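Long-range contacts in protein Rv1364c/MT1410 (Mycobacterium tuberculosis, PDB 3KE6), which probably takes part in sigma-factor regulation, joining an RsbU-type PP2C-like phosphatase domain to an RsbW-type serine kinase (anti-sigma factor) domain: residues E41-A46 with T243-D248; A182-T187 with V249-M254; D207-I212 with S233-L238; P142-V147 with R154-T159. All coordinates share one frame; numbering follows the deposited sequence.

Contact 1 of 4, residues E41-A46 with T243-D248. With MN (manganese (II) ion), chain F.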
loop_
_atom_site.group_PDB
_atom_site.type_symbol
_atom_site.label_atom_id
_atom_site.label_comp_id
_atom_site.label_asym_id
_atom_site.label_seq_id
_atom_site.Cartn_x
_atom_site.Cartn_y
_atom_site.Cartn_z
ATOM N N GLU A 41 1.594 9.096 4.668
ATOM C CA GLU A 41 2.129 9.943 5.715
ATOM C C GLU A 41 0.985 10.635 6.459
ATOM O O GLU A 41 -0.016 11.013 5.847
ATOM C CB GLU A 41 3.036 10.983 5.091
ATOM C CG GLU A 41 3.945 11.669 6.080
ATOM C CD GLU A 41 5.249 12.134 5.447
ATOM O OE1 GLU A 41 5.913 11.315 4.763
ATOM O OE2 GLU A 41 5.611 13.313 5.660
ATOM N N TYR A 42 1.126 10.797 7.772
ATOM C CA TYR A 42 0.076 11.422 8.546
ATOM C C TYR A 42 0.542 12.081 9.839
ATOM O O TYR A 42 1.569 11.722 10.408
ATOM C CB TYR A 42 -1.017 10.411 8.851
ATOM C CG TYR A 42 -0.621 9.305 9.803
ATOM C CD1 TYR A 42 0.214 8.268 9.395
ATOM C CD2 TYR A 42 -1.095 9.280 11.106
ATOM C CE1 TYR A 42 0.576 7.250 10.270
ATOM C CE2 TYR A 42 -0.741 8.256 11.981
ATOM C CZ TYR A 42 0.093 7.248 11.555
ATOM O OH TYR A 42 0.449 6.240 12.425
ATOM N N LEU A 43 -0.241 13.070 10.273
ATOM C CA LEU A 43 -0.032 13.781 11.518
ATOM C C LEU A 43 -1.353 13.790 12.276
ATOM O O LEU A 43 -2.437 13.758 11.672
ATOM C CB LEU A 43 0.397 15.209 11.243
ATOM C CG LEU A 43 1.671 15.389 10.421
ATOM C CD1 LEU A 43 1.408 15.145 8.946
ATOM C CD2 LEU A 43 2.249 16.776 10.644
ATOM N N VAL A 44 -1.255 13.837 13.598
ATOM C CA VAL A 44 -2.425 13.809 14.462
ATOM C C VAL A 44 -2.431 15.070 15.326
ATOM O O VAL A 44 -1.494 15.292 16.087
ATOM C CB VAL A 44 -2.414 12.524 15.325
ATOM C CG1 VAL A 44 -3.206 12.706 16.593
ATOM C CG2 VAL A 44 -2.961 11.342 14.526
ATOM N N ALA A 45 -3.484 15.888 15.187
ATOM C CA ALA A 45 -3.630 17.186 15.894
ATOM C C ALA A 45 -3.362 17.148 17.404
ATOM O O ALA A 45 -2.767 18.074 17.944
ATOM C CB ALA A 45 -5.022 17.774 15.635
ATOM N N ALA A 46 -3.795 16.083 18.074
ATOM C CA ALA A 46 -3.597 15.936 19.516
ATOM C C ALA A 46 -2.145 15.606 19.844
ATOM O O ALA A 46 -1.317 15.401 18.955
ATOM C CB ALA A 46 -4.510 14.863 20.068
ATOM N N THR A 243 4.269 26.778 8.137
ATOM C CA THR A 243 2.876 27.122 8.406
ATOM C C THR A 243 2.246 26.339 9.574
ATOM O O THR A 243 1.214 26.751 10.109
ATOM C CB THR A 243 2.037 26.888 7.130
ATOM O OG1 THR A 243 0.926 27.783 7.105
ATOM C CG2 THR A 243 1.549 25.444 7.052
ATOM N N GLY A 244 2.849 25.210 9.954
ATOM C CA GLY A 244 2.297 24.352 11.006
ATOM C C GLY A 244 1.001 23.675 10.586
ATOM O O GLY A 244 0.626 23.706 9.411
ATOM N N TYR A 245 0.305 23.074 11.549
ATOM C CA TYR A 245 -0.958 22.367 11.276
ATOM C C TYR A 245 -1.918 22.509 12.446
ATOM O O TYR A 245 -1.482 22.694 13.581
ATOM C CB TYR A 245 -0.718 20.873 10.932
ATOM C CG TYR A 245 -0.018 20.015 11.994
ATOM C CD1 TYR A 245 1.217 20.381 12.532
ATOM C CD2 TYR A 245 -0.570 18.812 12.423
ATOM C CE1 TYR A 245 1.864 19.591 13.487
ATOM C CE2 TYR A 245 0.080 18.011 13.380
ATOM C CZ TYR A 245 1.293 18.416 13.907
ATOM O OH TYR A 245 1.945 17.657 14.851
ATOM N N ASN A 246 -3.219 22.434 12.167
ATOM C CA ASN A 246 -4.236 22.543 13.227
ATOM C C ASN A 246 -5.357 21.485 13.246
ATOM O O ASN A 246 -6.225 21.542 14.115
ATOM C CB ASN A 246 -4.848 23.954 13.230
ATOM C CG ASN A 246 -5.763 24.214 12.037
ATOM O OD1 ASN A 246 -6.233 23.281 11.372
ATOM N ND2 ASN A 246 -6.035 25.495 11.776
ATOM N N ASP A 247 -5.347 20.551 12.294
ATOM C CA ASP A 247 -6.319 19.450 12.237
ATOM C C ASP A 247 -5.483 18.167 12.123
ATOM O O ASP A 247 -4.251 18.202 12.223
ATOM C CB ASP A 247 -7.282 19.640 11.029
ATOM C CG ASP A 247 -8.528 18.720 11.081
ATOM O OD1 ASP A 247 -8.669 17.972 12.073
ATOM O OD2 ASP A 247 -9.368 18.701 10.123
ATOM N N ASP A 248 -6.139 17.030 11.944
ATOM C CA ASP A 248 -5.447 15.832 11.514
ATOM C C ASP A 248 -5.029 16.031 10.063
ATOM O O ASP A 248 -5.708 16.747 9.322
ATOM C CB ASP A 248 -6.365 14.621 11.634
ATOM C CG ASP A 248 -6.748 14.320 13.063
ATOM O OD1 ASP A 248 -5.834 14.185 13.898
ATOM O OD2 ASP A 248 -7.959 14.217 13.350
HETATM MN MN MN F . -10.582 17.558 9.137
HETATM O O HOH W 1 -10.838 17.243 11.314
HETATM O O HOH W 2 -8.678 16.427 9.208
HETATM O O HOH W 3 -12.145 19.114 9.205
#
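At the manganese site of the PP2C-like phosphatase domain, Leu43, at the end of strand 36-43, and Ala45 meet Tyr245, Asp247 and Asp248 of the loop that leads from helix 227-241 into strand 249-256. Leu43 lays one methyl over the tyrosine ring: CD2 lies 3.7 Å from the centroid of Tyr245, only 12° off the ring normal, which defines a CH-pi contact close to the centre of the face. Its CB also reaches Tyr245 CE2 at 3.5 Å. With CG between the backbone N and the carbonyl carbon (chi1 59°), the Tyr245 ring is turned to the Leu43 side chain. One residue beyond, the Val44 carbonyl O lies near the ring plane, at the edge. The loop belongs to the acidic metal centre of this fold: Asp247 OD2 binds manganese at 1.9 Å, and Asp71, Asp188 and three waters complete six ligands. The Asp247 CB points away from 41-46, but its carbonyl O lies 3.5 Å from Ala45 CB. The following aspartate makes the polar link. Ala45 N donates to Asp248 OD1 (3.2 Å, N-H...O 152°) from above the carboxylate plane, while Asp248 OD2 accepts from Gly53 N. Both oxygens of this buried carboxylate therefore have a backbone N-H partner, and the backbone N of Asp248 makes a weak bond to OD1 of the metal ligand Asp247.

Contact 2 of 4, residues A182-T187 with V249-M254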
loop_
_atom_site.group_PDB
_atom_site.type_symbol
_atom_site.label_atom_id
_atom_site.label_comp_id
_atom_site.label_asym_id
_atom_site.label_seq_id
_atom_site.Cartn_x
_atom_site.Cartn_y
_atom_site.Cartn_z
ATOM N N ALA A 182 0.628 9.599 -10.991
ATOM C CA ALA A 182 0.328 9.437 -9.572
ATOM C C ALA A 182 -0.968 10.166 -9.161
ATOM O O ALA A 182 -1.403 11.122 -9.815
ATOM C CB ALA A 182 1.499 9.930 -8.750
ATOM N N ILE A 183 -1.570 9.703 -8.069
ATOM C CA ILE A 183 -2.766 10.315 -7.519
ATOM C C ILE A 183 -2.668 10.434 -5.993
ATOM O O ILE A 183 -2.202 9.525 -5.329
ATOM C CB ILE A 183 -4.008 9.500 -7.893
ATOM C CG1 ILE A 183 -5.277 10.233 -7.460
ATOM C CG2 ILE A 183 -3.975 8.142 -7.245
ATOM C CD1 ILE A 183 -6.543 9.515 -7.870
ATOM N N LEU A 184 -3.117 11.566 -5.453
ATOM C CA LEU A 184 -2.922 11.894 -4.038
ATOM C C LEU A 184 -4.241 12.107 -3.281
ATOM O O LEU A 184 -4.904 13.120 -3.420
ATOM C CB LEU A 184 -2.029 13.135 -3.909
ATOM C CG LEU A 184 -0.525 12.986 -4.211
ATOM C CD1 LEU A 184 -0.226 12.547 -5.653
ATOM C CD2 LEU A 184 0.218 14.278 -3.924
ATOM N N PHE A 185 -4.609 11.126 -2.480
ATOM C CA PHE A 185 -5.703 11.249 -1.528
ATOM C C PHE A 185 -5.174 11.998 -0.302
ATOM O O PHE A 185 -4.073 11.704 0.178
ATOM C CB PHE A 185 -6.189 9.844 -1.099
ATOM C CG PHE A 185 -7.089 9.152 -2.110
ATOM C CD1 PHE A 185 -8.250 8.512 -1.698
ATOM C CD2 PHE A 185 -6.781 9.142 -3.463
ATOM C CE1 PHE A 185 -9.088 7.883 -2.621
ATOM C CE2 PHE A 185 -7.620 8.529 -4.383
ATOM C CZ PHE A 185 -8.777 7.899 -3.960
ATOM N N TYR A 186 -5.963 12.923 0.230
ATOM C CA TYR A 186 -5.552 13.729 1.393
ATOM C C TYR A 186 -6.781 14.162 2.207
ATOM O O TYR A 186 -7.906 14.117 1.709
ATOM C CB TYR A 186 -4.802 14.987 0.924
ATOM C CG TYR A 186 -5.685 15.796 0.046
ATOM C CD1 TYR A 186 -6.459 16.817 0.557
ATOM C CD2 TYR A 186 -5.833 15.465 -1.283
ATOM C CE1 TYR A 186 -7.324 17.531 -0.260
ATOM C CE2 TYR A 186 -6.680 16.170 -2.110
ATOM C CZ TYR A 186 -7.427 17.200 -1.592
ATOM O OH TYR A 186 -8.277 17.885 -2.407
ATOM N N THR A 187 -6.557 14.613 3.436
ATOM C CA THR A 187 -7.626 15.173 4.243
ATOM C C THR A 187 -7.511 16.686 4.243
ATOM O O THR A 187 -6.466 17.232 3.880
ATOM C CB THR A 187 -7.626 14.647 5.696
ATOM O OG1 THR A 187 -6.297 14.677 6.232
ATOM C CG2 THR A 187 -8.184 13.239 5.740
ATOM N N VAL A 249 -3.910 15.423 9.668
ATOM C CA VAL A 249 -3.440 15.474 8.279
ATOM C C VAL A 249 -3.033 14.075 7.810
ATOM O O VAL A 249 -2.294 13.350 8.493
ATOM C CB VAL A 249 -2.248 16.456 8.065
ATOM C CG1 VAL A 249 -1.934 16.608 6.564
ATOM C CG2 VAL A 249 -2.558 17.810 8.661
ATOM N N THR A 250 -3.545 13.703 6.643
ATOM C CA THR A 250 -3.341 12.385 6.107
ATOM C C THR A 250 -3.155 12.550 4.636
ATOM O O THR A 250 -3.957 13.217 3.984
ATOM C CB THR A 250 -4.559 11.468 6.370
ATOM O OG1 THR A 250 -4.967 11.589 7.741
ATOM C CG2 THR A 250 -4.213 10.012 6.065
ATOM N N LEU A 251 -2.071 11.979 4.126
ATOM C CA LEU A 251 -1.782 11.998 2.700
ATOM C C LEU A 251 -1.440 10.570 2.260
ATOM O O LEU A 251 -0.620 9.890 2.874
ATOM C CB LEU A 251 -0.653 12.977 2.407
ATOM C CG LEU A 251 -0.099 13.004 0.988
ATOM C CD1 LEU A 251 -1.172 13.330 -0.031
ATOM C CD2 LEU A 251 1.023 14.010 0.937
ATOM N N LEU A 252 -2.129 10.105 1.229
ATOM C CA LEU A 252 -1.987 8.736 0.768
ATOM C C LEU A 252 -1.800 8.808 -0.718
ATOM O O LEU A 252 -2.708 9.230 -1.427
ATOM C CB LEU A 252 -3.229 7.921 1.107
ATOM C CG LEU A 252 -3.267 6.532 0.488
ATOM C CD1 LEU A 252 -2.205 5.607 1.149
ATOM C CD2 LEU A 252 -4.662 5.982 0.627
ATOM N N ALA A 253 -0.613 8.429 -1.186
ATOM C CA ALA A 253 -0.231 8.654 -2.576
ATOM C C ALA A 253 0.066 7.330 -3.220
ATOM O O ALA A 253 0.611 6.425 -2.581
ATOM C CB ALA A 253 0.978 9.536 -2.647
ATOM N N MET A 254 -0.315 7.213 -4.485
ATOM C CA MET A 254 0.050 6.067 -5.274
ATOM C C MET A 254 0.380 6.447 -6.701
ATOM O O MET A 254 -0.307 7.255 -7.299
ATOM C CB MET A 254 -1.045 5.007 -5.195
ATOM C CG MET A 254 -2.116 5.087 -6.209
ATOM S SD MET A 254 -1.667 4.155 -7.686
ATOM C CE MET A 254 -3.287 4.185 -8.457
#
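Ile183 and Phe185 pair with Met254 and Leu252 as antiparallel hydrogen-bonded pairs, the two strand axes 4.6 Å apart at closest and their directions 160° apart. Each pair is closed by two bonds, for example Ile183 N to Met254 O at 2.9 Å and Leu252 N to Phe185 O at 2.7 Å. On one face, Ile183 CG2 packs on Met254 CG at 3.7 Å; the methionine bends at chi2 (89°), and the two side chains cross obliquely. Phe185 CB and Leu252 CB touch each other farther along the same face. This face meets Val69 and Leu67 of strand 64-71, which belongs to the second sheet, so it lines the interior of the beta sandwich expected of a PP2C-like domain. On the other face, Leu251 CD1 touches Leu184 CB at 4.0 Å and Tyr186 CB at 4.1 Å, and Ala253 CB faces Leu184 CG; Leu251 and Ala253 also pack against helix 227-241. Thr187 N still donates to Thr250 O, but Thr250 N turns to a side chain, Thr187 OG1, in a weak bond of 2.9 Å (N-H...O 127°). Asp54 OD2 is hydrogen-bonded to OG1 of both threonines, and the Thr187 side chain lies about 5 Å from a manganese ion.

Contact 3 of 4, residues D207-I212 with S233-L238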
loop_
_atom_site.group_PDB
_atom_site.type_symbol
_atom_site.label_atom_id
_atom_site.label_comp_id
_atom_site.label_asym_id
_atom_site.label_seq_id
_atom_site.Cartn_x
_atom_site.Cartn_y
_atom_site.Cartn_z
ATOM N N ASP A 207 0.795 23.042 -7.185
ATOM C CA ASP A 207 2.045 23.539 -7.788
ATOM C C ASP A 207 3.277 22.844 -7.228
ATOM O O ASP A 207 4.217 22.568 -7.962
ATOM C CB ASP A 207 2.206 25.067 -7.589
ATOM C CG ASP A 207 1.184 25.882 -8.375
ATOM O OD1 ASP A 207 0.153 25.308 -8.789
ATOM O OD2 ASP A 207 1.403 27.107 -8.566
ATOM N N LEU A 208 3.268 22.594 -5.924
ATOM C CA LEU A 208 4.401 21.984 -5.231
ATOM C C LEU A 208 4.558 20.522 -5.635
ATOM O O LEU A 208 5.661 20.057 -5.908
ATOM C CB LEU A 208 4.202 22.096 -3.717
ATOM C CG LEU A 208 5.358 21.772 -2.770
ATOM C CD1 LEU A 208 6.669 22.431 -3.208
ATOM C CD2 LEU A 208 4.967 22.218 -1.352
ATOM N N ALA A 209 3.441 19.806 -5.676
ATOM C CA ALA A 209 3.429 18.451 -6.191
ATOM C C ALA A 209 4.018 18.421 -7.604
ATOM O O ALA A 209 4.789 17.520 -7.944
ATOM C CB ALA A 209 2.014 17.886 -6.175
ATOM N N ALA A 210 3.680 19.420 -8.415
ATOM C CA ALA A 210 4.216 19.518 -9.770
ATOM C C ALA A 210 5.707 19.764 -9.704
ATOM O O ALA A 210 6.477 19.112 -10.392
ATOM C CB ALA A 210 3.522 20.619 -10.543
ATOM N N SER A 211 6.100 20.687 -8.838
ATOM C CA SER A 211 7.492 21.090 -8.701
ATOM C C SER A 211 8.380 19.912 -8.294
ATOM O O SER A 211 9.378 19.610 -8.951
ATOM C CB SER A 211 7.595 22.222 -7.674
ATOM O OG SER A 211 8.943 22.583 -7.443
ATOM N N ILE A 212 7.999 19.240 -7.213
ATOM C CA ILE A 212 8.757 18.097 -6.700
ATOM C C ILE A 212 8.897 17.003 -7.752
ATOM O O ILE A 212 9.952 16.393 -7.865
ATOM C CB ILE A 212 8.119 17.510 -5.427
ATOM C CG1 ILE A 212 8.339 18.460 -4.246
ATOM C CG2 ILE A 212 8.721 16.149 -5.111
ATOM C CD1 ILE A 212 7.382 18.249 -3.105
ATOM N N SER A 233 6.367 12.518 0.794
ATOM C CA SER A 233 7.134 13.075 1.893
ATOM C C SER A 233 7.371 14.589 1.720
ATOM O O SER A 233 7.030 15.389 2.602
ATOM C CB SER A 233 8.468 12.324 1.998
ATOM O OG SER A 233 9.037 12.437 3.282
ATOM N N ASP A 234 7.922 14.988 0.576
ATOM C CA ASP A 234 8.388 16.371 0.405
ATOM C C ASP A 234 7.254 17.378 0.270
ATOM O O ASP A 234 7.332 18.487 0.805
ATOM C CB ASP A 234 9.351 16.490 -0.785
ATOM C CG ASP A 234 10.665 15.782 -0.539
ATOM O OD1 ASP A 234 11.123 15.768 0.624
ATOM O OD2 ASP A 234 11.243 15.235 -1.500
ATOM N N THR A 235 6.211 16.995 -0.455
ATOM C CA THR A 235 4.995 17.787 -0.504
ATOM C C THR A 235 4.547 18.158 0.899
ATOM O O THR A 235 4.400 19.343 1.217
ATOM C CB THR A 235 3.858 17.015 -1.175
ATOM O OG1 THR A 235 3.969 17.149 -2.595
ATOM C CG2 THR A 235 2.515 17.542 -0.727
ATOM N N LEU A 236 4.355 17.147 1.740
ATOM C CA LEU A 236 3.750 17.368 3.057
ATOM C C LEU A 236 4.618 18.217 3.995
ATOM O O LEU A 236 4.100 19.059 4.728
ATOM C CB LEU A 236 3.378 16.039 3.715
ATOM C CG LEU A 236 2.474 16.138 4.952
ATOM C CD1 LEU A 236 1.398 15.065 4.929
ATOM C CD2 LEU A 236 3.295 16.066 6.257
ATOM N N GLU A 237 5.932 18.013 3.937
ATOM C CA GLU A 237 6.870 18.681 4.850
ATOM C C GLU A 237 7.214 20.123 4.441
ATOM O O GLU A 237 7.522 20.946 5.300
ATOM C CB GLU A 237 8.133 17.825 5.031
ATOM C CG GLU A 237 7.829 16.485 5.746
ATOM C CD GLU A 237 8.875 15.402 5.489
ATOM O OE1 GLU A 237 10.083 15.668 5.744
ATOM O OE2 GLU A 237 8.482 14.289 5.043
ATOM N N LEU A 238 7.155 20.430 3.148
ATOM C CA LEU A 238 7.244 21.820 2.700
ATOM C C LEU A 238 5.920 22.553 2.959
ATOM O O LEU A 238 5.923 23.688 3.438
ATOM C CB LEU A 238 7.642 21.914 1.226
ATOM C CG LEU A 238 9.110 21.588 0.947
ATOM C CD1 LEU A 238 9.364 21.304 -0.530
ATOM C CD2 LEU A 238 9.996 22.712 1.430
#
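Leu208 and Ile212 reach helix 227-241 through different torsions. In Leu208, CG stands opposite the backbone N (chi1 -169°), which carries its methyls out to Leu238. In Ile212, CG1 lies beside the backbone N (chi1 -72°) and chi2 is extended, so CD1 reaches Asp234 and Thr235. The leucines meet at about a right angle, with Leu208 CD2 3.7 Å from Leu238 CB and Leu208 CD1 4.0 Å from Leu238 CD1. Ile212 CD1 lies beside the aliphatic stem of Asp234, 3.5 Å from its CB, and 3.6 Å from Thr235 OG1. Between these two contacts, Ala209 is small enough for the backbones to approach: its CA is 5.9 Å from that of Thr235, although the helix axes stay 9.5 Å apart, their directions 135° from each other. Ala209 also packs on Leu145 and Val147, placing the helix pair over the outer side of the sheet; Leu236, on another side of helix 227-241, packs on Val249 and Leu251. Thr235 OG1 bonds to Leu231 O and Ser233 OG to Glu237 OE2, both within helix 227-241. A weak bond from Arg230 NH2 to Ile212 O lies beyond the two segments, between which contacts are mainly aliphatic, implying shape fit more than directed bonding.

Contact 4 of 4, residues P142-V147 with R154-T159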
loop_
_atom_site.group_PDB
_atom_site.type_symbol
_atom_site.label_atom_id
_atom_site.label_comp_id
_atom_site.label_asym_id
_atom_site.label_seq_id
_atom_site.Cartn_x
_atom_site.Cartn_y
_atom_site.Cartn_z
ATOM N N PRO A 142 -12.722 16.520 -0.125
ATOM C CA PRO A 142 -11.992 17.275 -1.123
ATOM C C PRO A 142 -11.325 16.333 -2.128
ATOM O O PRO A 142 -10.812 15.306 -1.748
ATOM C CB PRO A 142 -10.965 18.047 -0.292
ATOM C CG PRO A 142 -10.838 17.292 0.946
ATOM C CD PRO A 142 -12.194 16.763 1.222
ATOM N N PRO A 143 -11.368 16.684 -3.420
ATOM C CA PRO A 143 -11.032 15.721 -4.470
ATOM C C PRO A 143 -9.537 15.494 -4.571
ATOM O O PRO A 143 -8.775 16.399 -4.262
ATOM C CB PRO A 143 -11.552 16.412 -5.744
ATOM C CG PRO A 143 -11.412 17.853 -5.442
ATOM C CD PRO A 143 -11.712 18.005 -3.974
ATOM N N PRO A 144 -9.118 14.289 -4.999
ATOM C CA PRO A 144 -7.727 13.916 -5.243
ATOM C C PRO A 144 -6.968 14.820 -6.191
ATOM O O PRO A 144 -7.544 15.360 -7.129
ATOM C CB PRO A 144 -7.859 12.543 -5.884
ATOM C CG PRO A 144 -9.099 11.990 -5.304
ATOM C CD PRO A 144 -10.020 13.141 -5.207
ATOM N N LEU A 145 -5.668 14.967 -5.932
ATOM C CA LEU A 145 -4.744 15.622 -6.856
ATOM C C LEU A 145 -4.221 14.536 -7.768
ATOM O O LEU A 145 -3.932 13.433 -7.303
ATOM C CB LEU A 145 -3.573 16.256 -6.090
ATOM C CG LEU A 145 -2.757 17.365 -6.790
ATOM C CD1 LEU A 145 -1.689 17.965 -5.856
ATOM C CD2 LEU A 145 -2.112 16.855 -8.071
ATOM N N LEU A 146 -4.119 14.824 -9.059
ATOM C CA LEU A 146 -3.442 13.925 -10.006
ATOM C C LEU A 146 -2.160 14.598 -10.470
ATOM O O LEU A 146 -2.195 15.684 -11.007
ATOM C CB LEU A 146 -4.344 13.627 -11.212
ATOM C CG LEU A 146 -3.731 13.016 -12.483
ATOM C CD1 LEU A 146 -3.771 11.513 -12.441
ATOM C CD2 LEU A 146 -4.464 13.493 -13.712
ATOM N N VAL A 147 -1.031 13.950 -10.231
ATOM C CA VAL A 147 0.246 14.377 -10.783
ATOM C C VAL A 147 0.589 13.403 -11.892
ATOM O O VAL A 147 0.747 12.187 -11.638
ATOM C CB VAL A 147 1.363 14.347 -9.729
ATOM C CG1 VAL A 147 2.665 14.823 -10.341
ATOM C CG2 VAL A 147 0.973 15.186 -8.515
ATOM N N ARG A 154 -3.132 18.536 -11.226
ATOM C CA ARG A 154 -4.450 19.122 -11.398
ATOM C C ARG A 154 -5.369 18.283 -10.557
ATOM O O ARG A 154 -5.152 17.084 -10.412
ATOM C CB ARG A 154 -4.931 19.107 -12.852
ATOM C CG ARG A 154 -5.382 17.758 -13.363
ATOM C CD ARG A 154 -5.504 17.726 -14.881
ATOM N NE ARG A 154 -5.971 16.409 -15.321
ATOM C CZ ARG A 154 -7.250 16.023 -15.340
ATOM N NH1 ARG A 154 -8.232 16.850 -14.964
ATOM N NH2 ARG A 154 -7.555 14.794 -15.745
ATOM N N TYR A 155 -6.386 18.907 -9.999
ATOM C CA TYR A 155 -7.357 18.189 -9.216
ATOM C C TYR A 155 -8.294 17.449 -10.140
ATOM O O TYR A 155 -8.682 17.962 -11.181
ATOM C CB TYR A 155 -8.121 19.163 -8.309
ATOM C CG TYR A 155 -7.228 19.687 -7.216
ATOM C CD1 TYR A 155 -6.641 20.946 -7.304
ATOM C CD2 TYR A 155 -6.918 18.885 -6.111
ATOM C CE1 TYR A 155 -5.793 21.405 -6.306
ATOM C CE2 TYR A 155 -6.081 19.331 -5.114
ATOM C CZ TYR A 155 -5.516 20.584 -5.211
ATOM O OH TYR A 155 -4.678 21.003 -4.203
ATOM N N VAL A 156 -8.633 16.223 -9.768
ATOM C CA VAL A 156 -9.701 15.490 -10.433
ATOM C C VAL A 156 -10.999 16.152 -10.028
ATOM O O VAL A 156 -11.042 16.840 -9.014
ATOM C CB VAL A 156 -9.720 13.994 -10.036
ATOM C CG1 VAL A 156 -8.475 13.283 -10.548
ATOM C CG2 VAL A 156 -9.839 13.836 -8.545
ATOM N N GLU A 157 -12.048 15.955 -10.820
ATOM C CA GLU A 157 -13.353 16.577 -10.552
ATOM C C GLU A 157 -14.083 15.892 -9.384
ATOM O O GLU A 157 -14.051 14.668 -9.279
ATOM C CB GLU A 157 -14.243 16.492 -11.796
ATOM C CG GLU A 157 -13.654 17.116 -13.070
ATOM C CD GLU A 157 -13.869 18.615 -13.162
ATOM O OE1 GLU A 157 -13.516 19.334 -12.203
ATOM O OE2 GLU A 157 -14.384 19.071 -14.206
ATOM N N PRO A 158 -14.762 16.677 -8.520
ATOM C CA PRO A 158 -15.619 16.068 -7.493
ATOM C C PRO A 158 -16.745 15.236 -8.115
ATOM O O PRO A 158 -17.307 15.620 -9.138
ATOM C CB PRO A 158 -16.201 17.265 -6.733
ATOM C CG PRO A 158 -15.366 18.434 -7.112
ATOM C CD PRO A 158 -14.795 18.151 -8.462
ATOM N N THR A 159 -17.054 14.094 -7.497
ATOM C CA THR A 159 -17.955 13.110 -8.099
ATOM C C THR A 159 -19.406 13.500 -7.897
ATOM O O THR A 159 -20.279 13.034 -8.623
ATOM C CB THR A 159 -17.669 11.650 -7.581
ATOM O OG1 THR A 159 -18.318 10.702 -8.432
ATOM C CG2 THR A 159 -18.149 11.441 -6.166
#
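Val156 meets Pro144 both through the backbone and through a methyl. Val156 N donates to Pro144 O (3.0 Å, N-H...O 160°), and Val156 CG2 rests on the proline ring, 3.4 Å from Pro144 CD, the two side chains lying at about a right angle. That methyl is directed there because it sits between the backbone N and the carbonyl carbon, while CG1 turns toward Leu146 CB, at 4.2 Å. Next along the hairpin, Leu146 N bonds to Arg154 O at 2.8 Å; the return bond, Arg154 N to Leu146 O, is weak. The Leu146 and Arg154 side chains run alongside each other, with Leu146 CD2 3.7 Å from Arg154 NE, oblique to the guanidinium. At Leu145 and Tyr155, an antiparallel non-hydrogen-bonded pair, Leu145 CG lies over one face of the tyrosine ring, whereas the carbonyl oxygens of Pro143 and Pro144 lie at its edge. Pro143 CG meets Pro158 CG at 4.3 Å. A second shell fixes the polar ends: Arg154 NH2 forms a salt bridge to Glu175, and Tyr155 OH bonds to Thr202 O of helix 198-212. The hairpin, its second strand weakly bonded, extends the sheet beyond strand 182-186, to which Leu145 and Val147 are bonded, with helix 198-212 against its Leu145 and Tyr155 face and strands 133-139 and 173-176 of the other sheet beside Val156.

In the fold
Contacts 1, 2 and 4 reach one sheet: strand 249-256 lies between strands 36-43 and 182-186, and the latter pairs with 145-147. Contact 2 is the wholly buried member, built on regular backbone bonds and apolar side chains. Contacts 1 and 4 are partly buried and mix loops with strand ends; carboxylates set the character of contact 1, beside manganese, whereas prolines, aliphatic side chains and a hairpin ladder make up contact 4. Contact 3, also partly buried, joins the two helices flanking this sheet through aliphatic packing. Its Leu236 touches Leu43 of contact 1 and Leu251 of contact 2, while Ala209 packs on Leu145 of contact 4. Tyr186 OH of contact 2 is probably hydrogen-bonded to Pro143 O.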